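PDB 3K12: uncharacterized protein A6V7T0, which is of unknown function but belongs to the YjgF-like clan, a group of small alpha/beta proteins, and is assembled here from three copies of the chain. Local coordinates for residues D[33-38]-D[104-109]; D[41-46]-D[78-83]; D[60-65]-D[109-114]; D[64-69]-D[95-100]; D[71-76]-D[90-95]. One frame throughout, in Å; residues are numbered along the deposited sequence.

Contact 1 (D[33-38]-D[104-109]); sequences GDIQDQ and WRVEMI
Arg105 and Gln38 join the start of helix 35-52 to the loop leading into strand 106-113, a helix-on-sheet contact of the YjgF-like alpha/beta fold, and they illustrate how a side-chain amide can knit two backbones together. Following Arg105 outward makes the arrangement plain. Its CG stands anti to the carbonyl carbon (chi1 -69°), and from there the chain runs extended to NE, crossing the Gln38 side chain at about a right angle. Arg105 CB lies 3.7 Å from Gln38 OE1. One carbon further, Arg105 CG packs against Gln38 NE2 at 3.6 Å. Arg105 CD then reaches the helix start, where it sits 3.4 Å from Ile35 N and also touches the carbonyl carbon of Asp34. NE comes up to Gly33 O, which lies at the guanidinium edge near its plane, but that bond is weak; the stronger partner of the tip is Asp72, in a salt bridge with NH1. Gly33 O is meanwhile held by Gln38 NE2 at 3.0 Å, and NE2 has a second acceptor in Arg103 O. Asp34, the N-cap residue, accepts from Asp37 N through OD1. Apolar packing adds to these bonds: Ile35 CD1 meets Val106 CG1 at 3.8 Å, their side chains crossing. With NE2 and OE1 both engaged, the rotation of the Gln38 amide is fixed. Gln38 OE1 accepts an almost straight bond from Arg105 N (2.9 Å, 171°) and another from a water (2.7 Å) whose second hydrogen goes to Val106 O.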
# COMPACT_ATOMS: atom_id res chain seq x y z
N GLY D 33 14.88 16.42 12.85
CA GLY D 33 16.02 16.14 11.97
C GLY D 33 15.68 16.21 10.49
O GLY D 33 14.51 16.34 10.12
N ASP D 34 16.73 16.12 9.67
CA ASP D 34 16.63 16.13 8.21
C ASP D 34 16.12 14.79 7.68
O ASP D 34 15.88 13.86 8.47
CB ASP D 34 17.98 16.51 7.54
CG ASP D 34 19.14 15.58 7.91
OD1 ASP D 34 18.96 14.39 8.22
OD2 ASP D 34 20.30 16.06 7.85
N ILE D 35 15.98 14.68 6.37
CA ILE D 35 15.44 13.45 5.78
C ILE D 35 16.28 12.24 6.12
O ILE D 35 15.74 11.16 6.39
CB ILE D 35 15.18 13.58 4.25
CG1 ILE D 35 14.63 12.25 3.68
CG2 ILE D 35 16.45 14.02 3.50
CD1 ILE D 35 13.19 11.96 4.12
N GLN D 36 17.61 12.38 6.11
CA GLN D 36 18.48 11.26 6.38
C GLN D 36 18.26 10.76 7.80
O GLN D 36 18.17 9.54 8.05
CB GLN D 36 19.95 11.65 6.18
CG GLN D 36 20.37 11.82 4.71
CD GLN D 36 20.37 13.26 4.22
OE1 GLN D 36 21.08 13.56 3.25
NE2 GLN D 36 19.59 14.14 4.84
N ASP D 37 18.20 11.70 8.73
CA ASP D 37 18.00 11.38 10.14
C ASP D 37 16.66 10.66 10.32
O ASP D 37 16.61 9.61 10.97
CB ASP D 37 18.09 12.65 10.99
CG ASP D 37 17.80 12.39 12.47
OD1 ASP D 37 18.41 11.48 13.06
OD2 ASP D 37 16.96 13.11 13.05
N GLN D 38 15.61 11.20 9.71
CA GLN D 38 14.26 10.63 9.88
C GLN D 38 14.14 9.25 9.24
O GLN D 38 13.54 8.34 9.83
CB GLN D 38 13.20 11.55 9.33
CG GLN D 38 13.12 12.87 10.10
CD GLN D 38 11.83 13.61 9.90
OE1 GLN D 38 10.80 13.02 9.54
NE2 GLN D 38 11.84 14.92 10.18
N TRP D 104 6.99 15.72 9.91
CA TRP D 104 7.40 14.44 9.36
C TRP D 104 7.84 14.61 7.91
O TRP D 104 7.09 15.17 7.11
CB TRP D 104 6.21 13.48 9.37
CG TRP D 104 5.72 13.13 10.75
CD1 TRP D 104 6.40 13.28 11.94
CD2 TRP D 104 4.46 12.56 11.07
NE1 TRP D 104 5.62 12.83 12.98
CE2 TRP D 104 4.42 12.39 12.48
CE3 TRP D 104 3.35 12.17 10.31
CZ2 TRP D 104 3.31 11.84 13.13
CZ3 TRP D 104 2.24 11.64 10.97
CH2 TRP D 104 2.23 11.48 12.36
N ARG D 105 9.03 14.13 7.57
CA ARG D 105 9.53 14.29 6.21
C ARG D 105 9.23 13.03 5.40
O ARG D 105 9.28 13.06 4.17
CB ARG D 105 11.05 14.56 6.20
CG ARG D 105 11.41 15.94 6.77
CD ARG D 105 12.92 16.18 6.79
NE ARG D 105 13.16 17.55 7.27
CZ ARG D 105 13.09 18.65 6.52
NH1 ARG D 105 12.84 18.59 5.22
NH2 ARG D 105 13.28 19.84 7.09
N VAL D 106 8.90 11.94 6.09
CA VAL D 106 8.69 10.67 5.41
C VAL D 106 7.91 9.73 6.32
O VAL D 106 7.99 9.80 7.55
CB VAL D 106 10.03 10.02 4.95
CG1 VAL D 106 10.94 9.66 6.13
CG2 VAL D 106 9.77 8.82 4.02
N GLU D 107 7.14 8.84 5.70
CA GLU D 107 6.41 7.81 6.41
C GLU D 107 6.51 6.55 5.58
O GLU D 107 6.40 6.61 4.35
CB GLU D 107 4.96 8.23 6.60
CG GLU D 107 4.12 7.17 7.33
CD GLU D 107 2.76 7.68 7.85
OE1 GLU D 107 1.97 6.84 8.37
OE2 GLU D 107 2.49 8.89 7.76
N MSE D 108 6.72 5.41 6.24
CA MSE D 108 6.85 4.12 5.54
C MSE D 108 5.83 3.13 6.07
O MSE D 108 5.49 3.14 7.27
CB MSE D 108 8.22 3.53 5.77
CG MSE D 108 9.28 4.33 5.03
SE MSE D 108 11.01 3.48 5.14
CE MSE D 108 12.10 4.87 4.36
N ILE D 109 5.37 2.26 5.18
CA ILE D 109 4.39 1.20 5.50
C ILE D 109 4.95 -0.10 4.95
O ILE D 109 5.38 -0.16 3.79
CB ILE D 109 3.02 1.47 4.82
CG1 ILE D 109 2.59 2.92 5.00
CG2 ILE D 109 1.96 0.50 5.40
CD1 ILE D 109 1.45 3.38 4.03
O HOH W 1 9.01 10.98 9.91

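Contact 2 (D[41-46]-D[78-83]); sequences QILENI and QVWDQW
Leu43 and Trp83 face each other between segments 41-46 and 78-83, whose helix axes run in broadly the same direction, approach to 11.4 Å and cross at -33°. Across this gap the contact is carried mainly by Leu43 and the Trp83 indole. Trp83 CG is anti to its backbone N (chi1 -169°), and the ring slides past Leu43 in the opposite sense to the leucine side chain. Leu43 CB sits over one face of the indole in a CH-pi contact, 3.7 Å from the centroid of the six-membered ring and 22° off its normal. Further along, Leu43 CD1 lies 3.8 Å from Trp83 CG, while the same methyl meets Val79 CG1 at 4.0 Å. The other branch, CD2, makes a looser approach to Trp80 CZ3. Trp83 also touches the backbone of the first helix: its CZ2 is 3.5 Å from Leu43 O, and CH2 rests near Glu44 N. One water links the polar atoms of the pair, lying in the ring plane at the indole edge, where it accepts from Trp83 NE1 at 2.9 Å and donates to Leu43 O at 3.0 Å. The buried hydrophobic pairing thus has a polar margin that leaves the indole N-H satisfied. Arg57 forms a cation-pi contact with Trp83 and donates to its carbonyl oxygen, and Met108 of strand 106-113 touches Leu43. The arrangement is that of an alpha/beta fold in which two neighbouring helices, 35-52 and 73-83, pack side by side against one sheet.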
# COMPACT_ATOMS: atom_id res chain seq x y z
N GLN D 41 15.97 6.76 11.53
CA GLN D 41 15.11 6.47 12.70
C GLN D 41 14.01 5.46 12.36
O GLN D 41 13.78 4.51 13.12
CB GLN D 41 14.42 7.72 13.25
CG GLN D 41 15.34 8.70 14.00
CD GLN D 41 14.57 9.91 14.45
OE1 GLN D 41 13.58 9.80 15.19
NE2 GLN D 41 14.97 11.09 13.97
N ILE D 42 13.36 5.68 11.22
CA ILE D 42 12.27 4.81 10.78
C ILE D 42 12.78 3.43 10.45
O ILE D 42 12.22 2.44 10.91
CB ILE D 42 11.54 5.44 9.58
CG1 ILE D 42 10.72 6.66 10.03
CG2 ILE D 42 10.65 4.39 8.86
CD1 ILE D 42 10.35 7.57 8.89
N LEU D 43 13.86 3.33 9.66
CA LEU D 43 14.39 2.04 9.33
C LEU D 43 14.89 1.30 10.56
O LEU D 43 14.78 0.07 10.62
CB LEU D 43 15.48 2.12 8.25
CG LEU D 43 14.95 2.58 6.87
CD1 LEU D 43 16.15 2.96 5.98
CD2 LEU D 43 14.18 1.46 6.22
N GLU D 44 15.46 2.04 11.53
CA GLU D 44 15.87 1.35 12.75
C GLU D 44 14.68 0.80 13.54
O GLU D 44 14.75 -0.32 14.06
CB GLU D 44 16.72 2.22 13.67
CG GLU D 44 17.01 1.44 14.93
CD GLU D 44 18.07 2.05 15.78
OE1 GLU D 44 18.96 1.30 16.22
OE2 GLU D 44 17.98 3.27 16.02
N ASN D 45 13.59 1.56 13.62
CA ASN D 45 12.42 1.05 14.35
C ASN D 45 11.81 -0.15 13.62
O ASN D 45 11.39 -1.14 14.26
CB ASN D 45 11.36 2.13 14.55
CG ASN D 45 10.34 1.72 15.62
OD1 ASN D 45 10.74 1.42 16.77
ND2 ASN D 45 9.05 1.69 15.27
N ILE D 46 11.79 -0.11 12.28
CA ILE D 46 11.39 -1.29 11.52
C ILE D 46 12.26 -2.50 11.84
O ILE D 46 11.77 -3.61 12.01
CB ILE D 46 11.33 -0.98 10.00
CG1 ILE D 46 10.16 -0.01 9.72
CG2 ILE D 46 11.16 -2.23 9.16
CD1 ILE D 46 10.31 0.78 8.41
N GLN D 78 19.76 8.03 -0.32
CA GLN D 78 21.12 7.89 0.21
C GLN D 78 21.12 6.89 1.36
O GLN D 78 21.92 5.94 1.37
CB GLN D 78 21.64 9.26 0.67
CG GLN D 78 23.02 9.30 1.34
CD GLN D 78 23.24 10.62 2.09
OE1 GLN D 78 23.94 10.68 3.10
NE2 GLN D 78 22.60 11.68 1.61
N VAL D 79 20.20 7.07 2.30
CA VAL D 79 20.12 6.13 3.43
C VAL D 79 19.62 4.75 2.99
O VAL D 79 20.17 3.72 3.39
CB VAL D 79 19.22 6.71 4.56
CG1 VAL D 79 19.07 5.73 5.70
CG2 VAL D 79 19.81 8.03 5.05
N TRP D 80 18.55 4.73 2.17
CA TRP D 80 18.02 3.48 1.64
C TRP D 80 19.12 2.61 1.03
O TRP D 80 19.21 1.42 1.30
CB TRP D 80 16.92 3.80 0.60
CG TRP D 80 16.22 2.59 0.08
CD1 TRP D 80 16.59 1.82 -0.97
CD2 TRP D 80 15.01 1.99 0.61
NE1 TRP D 80 15.70 0.77 -1.15
CE2 TRP D 80 14.73 0.86 -0.19
CE3 TRP D 80 14.16 2.31 1.67
CZ2 TRP D 80 13.59 0.04 0.03
CZ3 TRP D 80 13.04 1.50 1.89
CH2 TRP D 80 12.77 0.37 1.07
N ASP D 81 19.98 3.25 0.22
CA ASP D 81 21.05 2.54 -0.48
C ASP D 81 22.17 2.06 0.46
O ASP D 81 22.95 1.16 0.10
CB ASP D 81 21.62 3.43 -1.59
CG ASP D 81 20.64 3.66 -2.73
OD1 ASP D 81 19.63 2.93 -2.84
OD2 ASP D 81 20.89 4.60 -3.53
N GLN D 82 22.23 2.63 1.65
CA GLN D 82 23.22 2.22 2.66
C GLN D 82 22.73 1.21 3.64
O GLN D 82 23.47 0.77 4.48
CB GLN D 82 23.69 3.46 3.47
CG GLN D 82 24.60 4.35 2.68
CD GLN D 82 24.84 5.70 3.32
OE1 GLN D 82 24.54 5.93 4.51
NE2 GLN D 82 25.36 6.61 2.53
N TRP D 83 21.45 0.84 3.55
CA TRP D 83 20.80 0.10 4.63
C TRP D 83 20.68 -1.40 4.42
O TRP D 83 20.85 -2.18 5.34
CB TRP D 83 19.39 0.71 4.84
CG TRP D 83 18.74 0.20 6.10
CD1 TRP D 83 17.82 -0.79 6.20
CD2 TRP D 83 18.97 0.67 7.43
NE1 TRP D 83 17.46 -0.99 7.52
CE2 TRP D 83 18.16 -0.10 8.30
CE3 TRP D 83 19.78 1.67 7.97
CZ2 TRP D 83 18.14 0.10 9.69
CZ3 TRP D 83 19.73 1.88 9.36
CH2 TRP D 83 18.92 1.11 10.18
O HOH W 2 15.20 -2.30 8.82

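Contact 3 (D[60-65]-D[109-114]); sequences VLSVRI and IVVAAR
A classic beta bulge, with Leu61 and Ser62 both facing Val111, interrupts the antiparallel pairing of strands 60-67 and 106-113 in the middle of the sheet. Val111 O accepts twice, from Leu61 N at 2.8 Å, in the carbonyl plane, and from Ser62 N at 3.0 Å. Val111 N returns a bond to Ser62 O. Beyond the bulge the regular ladder resumes, Arg64 and Ile109 exchanging two backbone bonds. Around the bulge, Val60 CG1 touches Val110 CG1 at 3.7 Å, crossing it at about a right angle, while Leu61 CD1 extends to Ala113 CB at 4.1 Å. Val60, Val110 and Ala112 turn to the face covered by helix 35-52. On the other face Ser62 OG, in the crowded position between backbone N and carbonyl carbon (chi1 66°), rests 3.4 Å from Val111 CB and bonds a water that donates to Ile109 O. Arg64 and Ile109 lie side by side there, Arg64 CG 4.0 Å from Ile109 CD1. Tyr22 of the third subunit packs on Leu61 and Val111. A single carbonyl serving two N-H groups implies that the bulge adds a residue to one strand without leaving either amide unpaired.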
# COMPACT_ATOMS: atom_id res chain seq x y z
N VAL D 60 12.24 -8.13 3.99
CA VAL D 60 11.12 -7.22 3.71
C VAL D 60 10.64 -7.45 2.28
O VAL D 60 11.41 -7.79 1.37
CB VAL D 60 11.53 -5.78 3.97
CG1 VAL D 60 10.36 -4.81 3.84
CG2 VAL D 60 12.15 -5.67 5.38
N LEU D 61 9.33 -7.32 2.10
CA LEU D 61 8.72 -7.64 0.79
C LEU D 61 8.30 -6.37 0.07
O LEU D 61 8.61 -6.22 -1.12
CB LEU D 61 7.48 -8.53 0.98
CG LEU D 61 7.85 -9.89 1.59
CD1 LEU D 61 6.59 -10.61 2.09
CD2 LEU D 61 8.65 -10.83 0.67
N SER D 62 7.61 -5.46 0.77
CA SER D 62 7.17 -4.20 0.14
C SER D 62 7.27 -3.07 1.13
O SER D 62 6.99 -3.26 2.33
CB SER D 62 5.72 -4.28 -0.42
OG SER D 62 4.79 -4.43 0.62
N VAL D 63 7.65 -1.89 0.64
CA VAL D 63 7.61 -0.66 1.46
C VAL D 63 6.95 0.44 0.65
O VAL D 63 7.38 0.74 -0.46
CB VAL D 63 9.05 -0.21 1.93
CG1 VAL D 63 8.93 1.02 2.85
CG2 VAL D 63 9.72 -1.35 2.63
N ARG D 64 5.89 1.01 1.20
CA ARG D 64 5.27 2.19 0.64
C ARG D 64 5.92 3.37 1.30
O ARG D 64 5.99 3.45 2.53
CB ARG D 64 3.76 2.16 0.92
CG ARG D 64 2.99 3.33 0.34
CD ARG D 64 2.96 3.31 -1.20
NE ARG D 64 2.08 4.37 -1.65
CZ ARG D 64 2.46 5.53 -2.17
NH1 ARG D 64 1.55 6.43 -2.45
NH2 ARG D 64 3.75 5.77 -2.45
N ILE D 65 6.47 4.28 0.50
CA ILE D 65 7.20 5.45 1.04
C ILE D 65 6.47 6.72 0.67
O ILE D 65 6.32 7.04 -0.53
CB ILE D 65 8.64 5.51 0.49
CG1 ILE D 65 9.36 4.20 0.75
CG2 ILE D 65 9.39 6.70 1.13
CD1 ILE D 65 10.80 4.10 0.12
N ILE D 109 5.37 2.26 5.18
CA ILE D 109 4.39 1.20 5.50
C ILE D 109 4.95 -0.10 4.95
O ILE D 109 5.38 -0.16 3.79
CB ILE D 109 3.02 1.47 4.82
CG1 ILE D 109 2.59 2.92 5.00
CG2 ILE D 109 1.96 0.50 5.40
CD1 ILE D 109 1.45 3.38 4.03
N VAL D 110 4.98 -1.14 5.76
CA VAL D 110 5.79 -2.31 5.45
C VAL D 110 5.03 -3.63 5.46
O VAL D 110 4.20 -3.86 6.36
CB VAL D 110 6.92 -2.42 6.49
CG1 VAL D 110 7.78 -3.66 6.26
CG2 VAL D 110 7.76 -1.14 6.50
N VAL D 111 5.31 -4.47 4.49
CA VAL D 111 4.99 -5.89 4.54
C VAL D 111 6.28 -6.68 4.44
O VAL D 111 7.15 -6.36 3.60
CB VAL D 111 4.03 -6.31 3.39
CG1 VAL D 111 3.66 -7.77 3.52
CG2 VAL D 111 2.77 -5.48 3.47
N ALA D 112 6.44 -7.69 5.31
CA ALA D 112 7.68 -8.47 5.38
C ALA D 112 7.36 -9.94 5.57
O ALA D 112 6.23 -10.32 5.90
CB ALA D 112 8.57 -7.94 6.52
N ALA D 113 8.35 -10.78 5.35
CA ALA D 113 8.24 -12.21 5.65
C ALA D 113 8.90 -12.52 6.99
O ALA D 113 9.73 -11.77 7.49
CB ALA D 113 8.87 -13.03 4.55
N ARG D 114 8.48 -13.63 7.57
CA ARG D 114 9.11 -14.10 8.78
C ARG D 114 9.45 -15.55 8.52
O ARG D 114 8.67 -16.44 8.82
CB ARG D 114 8.18 -13.94 9.95
CG ARG D 114 8.91 -13.92 11.28
CD ARG D 114 9.05 -15.34 11.82
NE ARG D 114 7.76 -16.02 11.91
CZ ARG D 114 6.98 -16.01 12.99
NH1 ARG D 114 7.35 -15.36 14.09
NH2 ARG D 114 5.83 -16.67 12.96
O HOH W 3 4.08 -2.03 1.96

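Contact 4 (D[64-69]-D[95-100]); sequences RILLAH and SLAELI
Ser95 OG is gripped end-on by two nitrogens of Arg64, NH1 at 2.9 Å and NH2 at 3.1 Å, with the oxygen in the guanidinium plane. The pair stands beside the parallel ladder of strands 60-67 and 91-96, the two strands of a beta-alpha-beta unit whose helix is 73-83. The Arg64 chain bends at chi2 (68°), and the flat group is further held by Leu66 CD2, 3.6 Å above its centre, and by a bond from NH2 to Ala93 O. In the ladder, Ile65 O receives Ser95 N, Ser95 O takes Leu67 N, and Leu67 O takes Ala97 N. Apolar contacts line both faces. Leu66 CB meets Leu99 CD2 at 3.9 Å and also touches Ala97 CB, whereas Leu67 and Leu96 lie side by side on the other face, their CD2 atoms 3.9 Å apart. The chain just past strand 91-96 also joins subunits: Arg70 of the second subunit bonds to Leu99 O and Ile100 O. Where the strands part, a water donates to Ala68 O at 2.7 Å and weakly to Ala97 O, and Ala68 CA points its hydrogen almost straight at Ala97 O (3.5 Å, 176°).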
# COMPACT_ATOMS: atom_id res chain seq x y z
N ARG D 64 5.89 1.01 1.20
CA ARG D 64 5.27 2.19 0.64
C ARG D 64 5.92 3.37 1.30
O ARG D 64 5.99 3.45 2.53
CB ARG D 64 3.76 2.16 0.92
CG ARG D 64 2.99 3.33 0.34
CD ARG D 64 2.96 3.31 -1.20
NE ARG D 64 2.08 4.37 -1.65
CZ ARG D 64 2.46 5.53 -2.17
NH1 ARG D 64 1.55 6.43 -2.45
NH2 ARG D 64 3.75 5.77 -2.45
N ILE D 65 6.47 4.28 0.50
CA ILE D 65 7.20 5.45 1.04
C ILE D 65 6.47 6.72 0.67
O ILE D 65 6.32 7.04 -0.53
CB ILE D 65 8.64 5.51 0.49
CG1 ILE D 65 9.36 4.20 0.75
CG2 ILE D 65 9.39 6.70 1.13
CD1 ILE D 65 10.80 4.10 0.12
N LEU D 66 6.00 7.44 1.68
CA LEU D 66 5.28 8.70 1.50
C LEU D 66 6.27 9.80 1.88
O LEU D 66 6.68 9.88 3.03
CB LEU D 66 4.01 8.73 2.37
CG LEU D 66 3.13 7.47 2.32
CD1 LEU D 66 2.02 7.59 3.36
CD2 LEU D 66 2.52 7.37 0.92
N LEU D 67 6.63 10.63 0.91
CA LEU D 67 7.68 11.62 1.08
C LEU D 67 7.06 13.00 1.12
O LEU D 67 6.28 13.33 0.24
CB LEU D 67 8.70 11.47 -0.05
CG LEU D 67 9.89 12.44 -0.03
CD1 LEU D 67 10.85 12.16 1.12
CD2 LEU D 67 10.67 12.23 -1.33
N ALA D 68 7.38 13.81 2.13
CA ALA D 68 6.73 15.11 2.27
C ALA D 68 7.19 16.17 1.26
O ALA D 68 6.37 17.00 0.84
CB ALA D 68 6.88 15.64 3.70
N HIS D 69 8.47 16.14 0.90
CA HIS D 69 9.11 17.22 0.14
C HIS D 69 10.02 16.65 -0.92
O HIS D 69 10.92 15.84 -0.63
CB HIS D 69 9.93 18.13 1.06
CG HIS D 69 9.17 18.67 2.22
ND1 HIS D 69 8.16 19.61 2.10
CD2 HIS D 69 9.28 18.41 3.55
CE1 HIS D 69 7.68 19.89 3.29
NE2 HIS D 69 8.34 19.18 4.19
N SER D 95 6.01 8.17 -3.45
CA SER D 95 5.35 9.34 -4.04
C SER D 95 5.29 10.48 -3.02
O SER D 95 5.62 10.29 -1.84
CB SER D 95 3.96 8.94 -4.55
OG SER D 95 3.09 8.62 -3.46
N LEU D 96 4.91 11.67 -3.45
CA LEU D 96 4.88 12.80 -2.54
C LEU D 96 3.51 12.82 -1.89
O LEU D 96 2.49 12.52 -2.54
CB LEU D 96 5.16 14.11 -3.30
CG LEU D 96 6.57 14.22 -3.88
CD1 LEU D 96 6.75 15.51 -4.70
CD2 LEU D 96 7.67 14.17 -2.84
N ALA D 97 3.48 13.09 -0.59
CA ALA D 97 2.22 13.10 0.14
C ALA D 97 2.26 14.14 1.24
O ALA D 97 3.33 14.45 1.76
CB ALA D 97 1.93 11.72 0.73
N GLU D 98 1.10 14.71 1.57
CA GLU D 98 0.95 15.51 2.78
C GLU D 98 0.67 14.59 3.97
O GLU D 98 -0.31 13.83 3.97
CB GLU D 98 -0.17 16.56 2.62
CG GLU D 98 -0.26 17.53 3.80
CD GLU D 98 -1.29 18.65 3.59
OE1 GLU D 98 -1.91 18.71 2.50
OE2 GLU D 98 -1.48 19.47 4.53
N LEU D 99 1.55 14.65 4.97
CA LEU D 99 1.43 13.81 6.16
C LEU D 99 0.72 14.58 7.26
O LEU D 99 0.56 15.82 7.19
CB LEU D 99 2.82 13.31 6.62
CG LEU D 99 3.63 12.71 5.46
CD1 LEU D 99 5.01 12.33 5.92
CD2 LEU D 99 2.93 11.49 4.85
N ILE D 100 0.26 13.85 8.27
CA ILE D 100 -0.57 14.48 9.29
C ILE D 100 0.21 15.52 10.10
O ILE D 100 -0.31 16.62 10.36
CB ILE D 100 -1.24 13.43 10.20
CG1 ILE D 100 -2.20 12.52 9.42
CG2 ILE D 100 -2.03 14.10 11.32
CD1 ILE D 100 -3.27 13.24 8.62
O HOH W 4 4.20 17.72 2.20

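Contact 5 (D[71-76]-D[90-95]); sequences EDYAGL and PTRACS
Cys94 places its sulfur at the edge of the Tyr73 ring, a sulfur-aromatic contact in which SG lies 5.2 Å from the ring centroid and 80° off its normal. The nearest ring atom is Tyr73 CE1, 4.0 Å from Cys94 SG. Leu76 CD2 approaches the same sulfur at 3.9 Å, so the sulfur rests against two side chains of the helix start. Arg92 reaches the same cluster with CG between its backbone N and carbonyl carbon and a bend at chi3 (-85°). Its guanidinium stands nearly upright to the tyrosine ring, the planes 84° apart, with Tyr73 CE1 in the guanidinium plane and 4.0 Å from Arg92 NH2. Leu76 meets the arginine tip to tip. One water joins the polar ends: it lies in the ring plane, 2.7 Å from Tyr73 OH, and accepts from Arg92 NH2 at 2.8 Å. NH2 also bonds to Asn77 OD1, and Trp80 makes a cation-pi contact with the guanidinium, so two more residues of helix 73-83 meet the charged group. Ile100 of the third subunit packs on Tyr73. Such packing, with the first turn of a helix laid on the strand that follows it, belongs to the beta-alpha-beta unit of strand 60-67, helix 73-83 and strand 91-96.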
# COMPACT_ATOMS: atom_id res chain seq x y z
N GLU D 71 12.56 17.87 -2.49
CA GLU D 71 13.98 18.12 -2.31
C GLU D 71 14.65 17.12 -1.37
O GLU D 71 15.88 17.08 -1.28
CB GLU D 71 14.26 19.56 -1.85
CG GLU D 71 13.70 19.96 -0.51
CD GLU D 71 12.29 20.54 -0.55
OE1 GLU D 71 11.54 20.34 -1.55
OE2 GLU D 71 11.93 21.19 0.46
N ASP D 72 13.84 16.31 -0.67
CA ASP D 72 14.35 15.28 0.25
C ASP D 72 14.53 13.91 -0.40
O ASP D 72 15.00 12.96 0.25
CB ASP D 72 13.40 15.16 1.44
CG ASP D 72 13.60 16.26 2.48
OD1 ASP D 72 14.62 17.00 2.39
OD2 ASP D 72 12.75 16.38 3.38
N TYR D 73 14.18 13.78 -1.67
CA TYR D 73 14.21 12.49 -2.33
C TYR D 73 15.63 11.88 -2.37
O TYR D 73 15.84 10.70 -2.04
CB TYR D 73 13.59 12.61 -3.73
CG TYR D 73 13.52 11.33 -4.52
CD1 TYR D 73 12.67 10.28 -4.14
CD2 TYR D 73 14.26 11.19 -5.72
CE1 TYR D 73 12.59 9.10 -4.90
CE2 TYR D 73 14.18 10.04 -6.46
CZ TYR D 73 13.34 9.00 -6.07
OH TYR D 73 13.30 7.87 -6.85
N ALA D 74 16.62 12.69 -2.76
CA ALA D 74 17.99 12.19 -2.79
C ALA D 74 18.49 11.72 -1.43
O ALA D 74 19.16 10.68 -1.35
CB ALA D 74 18.92 13.25 -3.38
N GLY D 75 18.16 12.45 -0.36
CA GLY D 75 18.55 12.06 1.01
C GLY D 75 17.90 10.77 1.48
O GLY D 75 18.56 9.92 2.10
N LEU D 76 16.62 10.61 1.16
CA LEU D 76 15.93 9.36 1.44
C LEU D 76 16.68 8.21 0.79
O LEU D 76 16.98 7.19 1.42
CB LEU D 76 14.51 9.43 0.86
CG LEU D 76 13.79 8.09 0.64
CD1 LEU D 76 13.36 7.54 1.97
CD2 LEU D 76 12.59 8.23 -0.32
N PRO D 90 13.80 -4.48 -0.34
CA PRO D 90 12.43 -4.81 -0.73
C PRO D 90 11.94 -3.98 -1.90
O PRO D 90 12.51 -2.92 -2.23
CB PRO D 90 11.63 -4.41 0.51
CG PRO D 90 12.44 -3.23 1.10
CD PRO D 90 13.88 -3.69 0.91
N THR D 91 10.84 -4.46 -2.50
CA THR D 91 10.13 -3.63 -3.47
C THR D 91 9.63 -2.37 -2.79
O THR D 91 9.33 -2.39 -1.59
CB THR D 91 8.96 -4.39 -4.14
OG1 THR D 91 7.87 -4.56 -3.21
CG2 THR D 91 9.43 -5.72 -4.69
N ARG D 92 9.52 -1.28 -3.53
CA ARG D 92 9.12 -0.01 -2.96
C ARG D 92 8.31 0.80 -3.95
O ARG D 92 8.39 0.58 -5.16
CB ARG D 92 10.32 0.77 -2.40
CG ARG D 92 11.55 0.80 -3.28
CD ARG D 92 12.57 1.83 -2.79
NE ARG D 92 12.32 3.18 -3.27
CZ ARG D 92 13.07 4.23 -2.94
NH1 ARG D 92 14.09 4.07 -2.09
NH2 ARG D 92 12.78 5.44 -3.40
N ALA D 93 7.56 1.73 -3.43
CA ALA D 93 6.86 2.71 -4.27
C ALA D 93 6.82 4.01 -3.50
O ALA D 93 6.31 4.06 -2.38
CB ALA D 93 5.46 2.24 -4.62
N CYS D 94 7.38 5.05 -4.09
CA CYS D 94 7.55 6.33 -3.40
C CYS D 94 6.80 7.38 -4.16
O CYS D 94 6.95 7.46 -5.38
CB CYS D 94 9.03 6.70 -3.37
SG CYS D 94 9.39 8.33 -2.57
N SER D 95 6.01 8.17 -3.45
CA SER D 95 5.35 9.34 -4.04
C SER D 95 5.29 10.48 -3.02
O SER D 95 5.62 10.29 -1.84
CB SER D 95 3.96 8.94 -4.55
OG SER D 95 3.09 8.62 -3.46
O HOH W 5 11.48 6.19 -5.78

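In the fold
From the N terminus, the first segment met is 33-38, and contact 1 closes the longest loop, tying the start of helix 35-52 to the approach and first half of strand 106-113. Contact 2 falls wholly within that span and pairs the two helices; its loop crosses those of contacts 3, 4 and 5. Strand 60-67 then opens two loops at once: contact 4 pairs it with strand 91-96, and contact 3, whose loop alternates with that of contact 1, pairs it with strand 106-113. Contact 5 is the innermost closure, inside both, and lays helix 73-83 on strand 91-96. Together they bind two helices to one sheet, with contacts 3, 4 and 5 also touching the third subunit.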